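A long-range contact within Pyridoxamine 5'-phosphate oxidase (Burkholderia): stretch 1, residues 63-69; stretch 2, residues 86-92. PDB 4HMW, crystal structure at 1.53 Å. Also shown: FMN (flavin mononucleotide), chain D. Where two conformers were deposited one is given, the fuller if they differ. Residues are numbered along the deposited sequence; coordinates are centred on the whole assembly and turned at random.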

ATOM      1  N   ILE B  63      10.585  -4.093   5.931  1.00 18.03           N
ATOM      2  CA  ILE B  63       9.455  -4.240   5.039  1.00 16.34           C
ATOM      3  C   ILE B  63       9.669  -3.374   3.795  1.00 17.08           C
ATOM      4  O   ILE B  63      10.230  -2.290   3.883  1.00 17.97           O
ATOM      5  CB  ILE B  63       8.175  -3.783   5.722  1.00 17.12           C
ATOM      6  CG1 ILE B  63       8.013  -4.459   7.070  1.00 17.78           C
ATOM      7  CG2 ILE B  63       6.963  -4.030   4.814  1.00 17.82           C
ATOM      8  CD1 ILE B  63       6.775  -4.031   7.818  1.00 18.79           C
ATOM      9  N   SER B  64       9.254  -3.890   2.641  1.00 16.48           N
ATOM     10  CA  SER B  64       9.261  -3.145   1.397  1.00 15.44           C
ATOM     11  C   SER B  64       7.870  -3.257   0.744  1.00 15.51           C
ATOM     12  O   SER B  64       7.079  -4.118   1.092  1.00 14.81           O
ATOM     13  CB  SER B  64      10.339  -3.683   0.457  1.00 18.30           C
ATOM     14  OG  SER B  64      10.022  -5.000   0.076  1.00 19.50           O
ATOM     15  N   SER B  65       7.566  -2.331  -0.151  1.00 14.89           N
ATOM     16  CA  SER B  65       6.256  -2.285  -0.778  0.64 15.40           C
ATOM     17  C   SER B  65       6.346  -1.714  -2.190  1.00 14.71           C
ATOM     18  O   SER B  65       7.270  -0.996  -2.525  1.00 17.04           O
ATOM     19  CB  SER B  65       5.231  -1.528   0.091  0.64 18.88           C
ATOM     20  OG  SER B  65       5.659  -0.234   0.432  0.64 23.91           O
ATOM     21  N   ARG B  66       5.379  -2.092  -3.008  1.00 14.16           N
ATOM     22  CA  ARG B  66       5.250  -1.629  -4.377  1.00 14.16           C
ATOM     23  C   ARG B  66       3.852  -1.954  -4.879  1.00 13.31           C
ATOM     24  O   ARG B  66       3.153  -2.834  -4.340  1.00 14.29           O
ATOM     25  CB  ARG B  66       6.289  -2.304  -5.289  1.00 13.86           C
ATOM     26  CG  ARG B  66       5.994  -3.766  -5.648  1.00 14.61           C
ATOM     27  CD  ARG B  66       6.078  -4.686  -4.480  1.00 16.04           C
ATOM     28  NE  ARG B  66       7.425  -4.788  -3.973  1.00 15.44           N
ATOM     29  CZ  ARG B  66       7.785  -5.335  -2.814  1.00 15.91           C
ATOM     30  NH1 ARG B  66       6.924  -5.765  -1.919  1.00 17.33           N
ATOM     31  NH2 ARG B  66       9.061  -5.450  -2.542  1.00 17.33           N
ATOM     32  N   VAL B  67       3.431  -1.254  -5.911  1.00 13.60           N
ATOM     33  CA  VAL B  67       2.169  -1.552  -6.526  1.00 12.55           C
ATOM     34  C   VAL B  67       2.291  -2.749  -7.503  1.00 13.02           C
ATOM     35  O   VAL B  67       3.257  -2.872  -8.257  1.00 14.77           O
ATOM     36  CB  VAL B  67       1.619  -0.329  -7.345  1.00 15.22           C
ATOM     37  CG1 VAL B  67       0.356  -0.728  -8.143  1.00 16.63           C
ATOM     38  CG2 VAL B  67       1.357   0.915  -6.427  1.00 18.93           C
ATOM     39  N   ILE B  68       1.314  -3.627  -7.416  1.00 14.87           N
ATOM     40  CA  ILE B  68       1.109  -4.728  -8.342  1.00 17.09           C
ATOM     41  C   ILE B  68      -0.328  -4.648  -8.840  1.00 17.73           C
ATOM     42  O   ILE B  68      -1.233  -4.459  -8.033  1.00 18.60           O
ATOM     43  CB  ILE B  68       1.248  -6.061  -7.587  1.00 22.86           C
ATOM     44  CG1 ILE B  68       2.641  -6.178  -7.004  1.00 25.33           C
ATOM     45  CG2 ILE B  68       0.954  -7.176  -8.469  1.00 28.84           C
ATOM     46  CD1 ILE B  68       3.674  -6.286  -8.028  1.00 25.79           C
ATOM     47  N   ALA B  69      -0.565  -4.835 -10.135  1.00 19.07           N
ATOM     48  CA  ALA B  69      -1.939  -4.971 -10.601  1.00 20.53           C
ATOM     49  C   ALA B  69      -2.225  -6.444 -10.758  1.00 20.62           C
ATOM     50  O   ALA B  69      -1.641  -7.090 -11.631  1.00 21.41           O
ATOM     51  CB  ALA B  69      -2.155  -4.236 -11.928  1.00 22.15           C
ATOM     52  N   SER B  86      13.252 -10.528  -8.418  1.00 26.30           N
ATOM     53  CA  SER B  86      13.056  -9.150  -7.997  1.00 24.78           C
ATOM     54  C   SER B  86      13.175  -9.076  -6.472  1.00 24.09           C
ATOM     55  O   SER B  86      13.310 -10.098  -5.796  1.00 25.21           O
ATOM     56  CB  SER B  86      11.680  -8.668  -8.448  1.00 24.37           C
ATOM     57  OG  SER B  86      10.654  -9.340  -7.742  1.00 21.99           O
ATOM     58  N   ARG B  87      13.095  -7.873  -5.922  1.00 23.28           N
ATOM     59  CA  ARG B  87      13.152  -7.726  -4.483  1.00 23.20           C
ATOM     60  C   ARG B  87      11.982  -8.421  -3.830  1.00 21.34           C
ATOM     61  O   ARG B  87      12.184  -9.141  -2.853  1.00 22.08           O
ATOM     62  CB  ARG B  87      13.208  -6.260  -4.066  1.00 25.57           C
ATOM     63  CG  ARG B  87      13.198  -6.062  -2.533  1.00 29.05           C
ATOM     64  CD  ARG B  87      13.347  -4.591  -2.113  1.00 33.33           C
ATOM     65  NE  ARG B  87      14.578  -3.991  -2.659  1.00 36.97           N
ATOM     66  CZ  ARG B  87      15.805  -4.188  -2.172  1.00 41.11           C
ATOM     67  NH1 ARG B  87      15.990  -4.970  -1.128  1.00 43.70           N
ATOM     68  NH2 ARG B  87      16.868  -3.612  -2.730  1.00 41.15           N
ATOM     69  N   LYS B  88      10.773  -8.254  -4.383  1.00 19.97           N
ATOM     70  CA  LYS B  88       9.603  -8.878  -3.765  1.00 20.38           C
ATOM     71  C   LYS B  88       9.724 -10.396  -3.866  1.00 20.99           C
ATOM     72  O   LYS B  88       9.313 -11.124  -2.964  1.00 21.13           O
ATOM     73  CB  LYS B  88       8.314  -8.377  -4.399  1.00 20.32           C
ATOM     74  CG  LYS B  88       7.840  -9.156  -5.598  1.00 20.15           C
ATOM     75  CD  LYS B  88       6.755  -8.404  -6.354  1.00 20.28           C
ATOM     76  CE  LYS B  88       7.260  -7.099  -6.965  1.00 19.57           C
ATOM     77  NZ  LYS B  88       8.389  -7.309  -7.934  1.00 19.56           N
ATOM     78  N   GLY B  89      10.308 -10.854  -4.967  1.00 21.27           N
ATOM     79  CA  GLY B  89      10.374 -12.287  -5.233  1.00 22.83           C
ATOM     80  C   GLY B  89      11.323 -12.943  -4.235  1.00 24.13           C
ATOM     81  O   GLY B  89      11.030 -14.001  -3.664  1.00 25.19           O
ATOM     82  N   ARG B  90      12.452 -12.291  -3.997  1.00 22.64           N
ATOM     83  CA  ARG B  90      13.412 -12.809  -3.032  1.00 25.21           C
ATOM     84  C   ARG B  90      12.803 -12.778  -1.638  1.00 24.14           C
ATOM     85  O   ARG B  90      12.958 -13.740  -0.864  1.00 26.13           O
ATOM     86  CB  ARG B  90      14.712 -12.023  -3.107  1.00 29.03           C
ATOM     87  CG  ARG B  90      15.439 -12.191  -4.460  1.00 36.94           C
ATOM     88  CD  ARG B  90      16.779 -11.445  -4.563  1.00 44.45           C
ATOM     89  NE  ARG B  90      16.635 -10.000  -4.316  1.00 50.54           N
ATOM     90  CZ  ARG B  90      16.813  -9.431  -3.118  1.00 53.19           C
ATOM     91  NH1 ARG B  90      17.140 -10.186  -2.066  1.00 55.06           N
ATOM     92  NH2 ARG B  90      16.667  -8.116  -2.959  1.00 52.00           N
ATOM     93  N   GLU B  91      12.090 -11.699  -1.308  1.00 22.80           N
ATOM     94  CA  GLU B  91      11.511 -11.597   0.044  1.00 21.76           C
ATOM     95  C   GLU B  91      10.422 -12.659   0.265  1.00 24.04           C
ATOM     96  O   GLU B  91      10.350 -13.269   1.346  1.00 26.78           O
ATOM     97  CB  GLU B  91      11.011 -10.159   0.322  1.00 20.98           C
ATOM     98  CG  GLU B  91      12.217  -9.203   0.516  1.00 23.10           C
ATOM     99  CD  GLU B  91      11.905  -7.737   0.789  1.00 27.29           C
ATOM    100  OE1 GLU B  91      10.728  -7.365   0.941  1.00 25.76           O
ATOM    101  OE2 GLU B  91      12.890  -6.945   0.857  1.00 29.25           O
ATOM    102  N   LEU B  92       9.571 -12.876  -0.740  1.00 24.83           N
ATOM    103  CA  LEU B  92       8.560 -13.917  -0.654  1.00 26.75           C
ATOM    104  C   LEU B  92       9.185 -15.288  -0.439  1.00 29.46           C
ATOM    105  O   LEU B  92       8.670 -16.087   0.327  1.00 30.95           O
ATOM    106  CB  LEU B  92       7.715 -13.948  -1.923  1.00 27.77           C
ATOM    107  CG  LEU B  92       6.741 -12.766  -1.994  1.00 27.30           C
ATOM    108  CD1 LEU B  92       6.062 -12.699  -3.361  1.00 27.55           C
ATOM    109  CD2 LEU B  92       5.701 -12.874  -0.899  1.00 27.81           C
TER
HETATM  110  N1  FMN D 301       5.415  -5.300 -11.183  1.00 16.90           N
HETATM  111  C2  FMN D 301       5.273  -6.655 -11.325  1.00 19.22           C
HETATM  112  O2  FMN D 301       6.271  -7.380 -11.174  1.00 20.77           O
HETATM  113  N3  FMN D 301       4.044  -7.206 -11.648  1.00 20.22           N
HETATM  114  C4  FMN D 301       2.933  -6.414 -11.813  1.00 20.37           C
HETATM  115  O4  FMN D 301       1.838  -6.944 -12.084  1.00 21.17           O
HETATM  116  C4A FMN D 301       3.066  -5.033 -11.672  1.00 18.09           C
HETATM  117  N5  FMN D 301       1.974  -4.212 -11.851  1.00 18.55           N
HETATM  118  C5A FMN D 301       2.122  -2.838 -11.667  1.00 18.04           C
HETATM  119  C6  FMN D 301       1.008  -2.018 -11.811  1.00 18.80           C
HETATM  120  C7  FMN D 301       1.121  -0.650 -11.607  1.00 19.76           C
HETATM  121  C7M FMN D 301      -0.087   0.243 -11.789  1.00 19.77           C
HETATM  122  C8  FMN D 301       2.370  -0.107 -11.285  1.00 18.22           C
HETATM  123  C8M FMN D 301       2.521   1.376 -11.082  1.00 20.47           C
HETATM  124  C9  FMN D 301       3.488  -0.937 -11.139  1.00 16.93           C
HETATM  125  C9A FMN D 301       3.359  -2.294 -11.321  1.00 16.34           C
HETATM  126  N10 FMN D 301       4.487  -3.119 -11.204  1.00 14.79           N
HETATM  127  C10 FMN D 301       4.314  -4.473 -11.343  1.00 16.03           C
HETATM  128  C1' FMN D 301       5.844  -2.570 -10.855  1.00 16.22           C
HETATM  129  C2' FMN D 301       6.086  -2.618  -9.371  1.00 16.90           C
HETATM  130  O2' FMN D 301       5.443  -1.514  -8.752  1.00 16.53           O
HETATM  131  C3' FMN D 301       7.563  -2.594  -9.019  1.00 18.90           C
HETATM  132  O3' FMN D 301       8.261  -1.556  -9.697  1.00 20.69           O
HETATM  133  C4' FMN D 301       8.213  -3.948  -9.292  1.00 19.79           C
HETATM  134  O4' FMN D 301       7.445  -5.106  -9.520  1.00 18.95           O
HETATM  135  C5' FMN D 301       9.584  -4.115  -8.701  1.00 19.51           C
HETATM  136  O5' FMN D 301       9.309  -4.295  -7.329  1.00 21.19           O
HETATM  137  P   FMN D 301      10.420  -4.762  -6.256  1.00 20.41           P
HETATM  138  O1P FMN D 301      10.421  -6.255  -6.361  1.00 20.06           O
HETATM  139  O2P FMN D 301      11.744  -4.110  -6.650  1.00 21.65           O
HETATM  140  O3P FMN D 301       9.890  -4.257  -4.920  1.00 21.61           O

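Stretch 1 is a β-strand throughout, whereas stretch 2 enters a helix at R87 after the N-cap residue S86. The axes of strand and helix approach to 9.7 Å, and their N-to-C directions differ by 133°, so the helix runs obliquely back across the strand. At such a spacing the backbones do not bond to each other; the nearest CA atoms, those of S64 and K88, lie 7.7 Å apart, and the gap is bridged by side chains. The contact is small, burying 243 Å² in total.

The alternation of the strand decides which residues take part. I63 points its CA-to-CB bond away from the helix, and its side chain makes no contact with it. S64 points toward it, and in the p rotamer its hydroxyl donates a hydrogen bond to the carboxylate of E91, with OG of S64 2.6 Å from OE1 of E91. This short bond is the single hydrogen bond between the stretches. The same hydroxyl oxygen accepts from R66, whose NH2 lies 2.8 Å from S64 OG, so the serine relays between arginine and glutamate. S65 again faces away.

R66 points toward the helix and folds its long side chain through p, m and m torsions. One face of the guanidinium is covered by the K88 side chain, R66 CZ lying 3.5 Å from K88 CB, a contact between a flat polar group and a methylene. At its edge, near the plane, lie FMN O3P, E91 OE1 and the methylene R87 CG; R66 NE and R66 NH2 both donate to FMN O3P, at 2.7 and 2.8 Å, a two-pronged grip on one phosphate oxygen. E91 also lies near the guanidinium plane, but at 4.3 Å from R66 NH2 to E91 OE1 the opposite charges are too far apart for a salt bridge.

V67 is out of reach of the helix, yet its carbonyl O accepts from FMN O2' at 2.6 Å. I68 returns toward the helix and makes an apolar contact, CD1 to CE of K88 at 3.8 Å, against the aliphatic part of the lysine. A69 lies beyond the contact.

The helix meets the same phosphate through its first turn. K88 N donates to FMN O1P at 2.8 Å with an angle of 162°, and K88 NZ reaches that oxygen at 2.8 Å as well as FMN O4' at 2.9 Å. S86 OG accepts from G89 N at 3.2 Å, capping the helix, and from K88 NZ at 3.0 Å. Strand and helix are thus joined both directly and through the FMN phosphate.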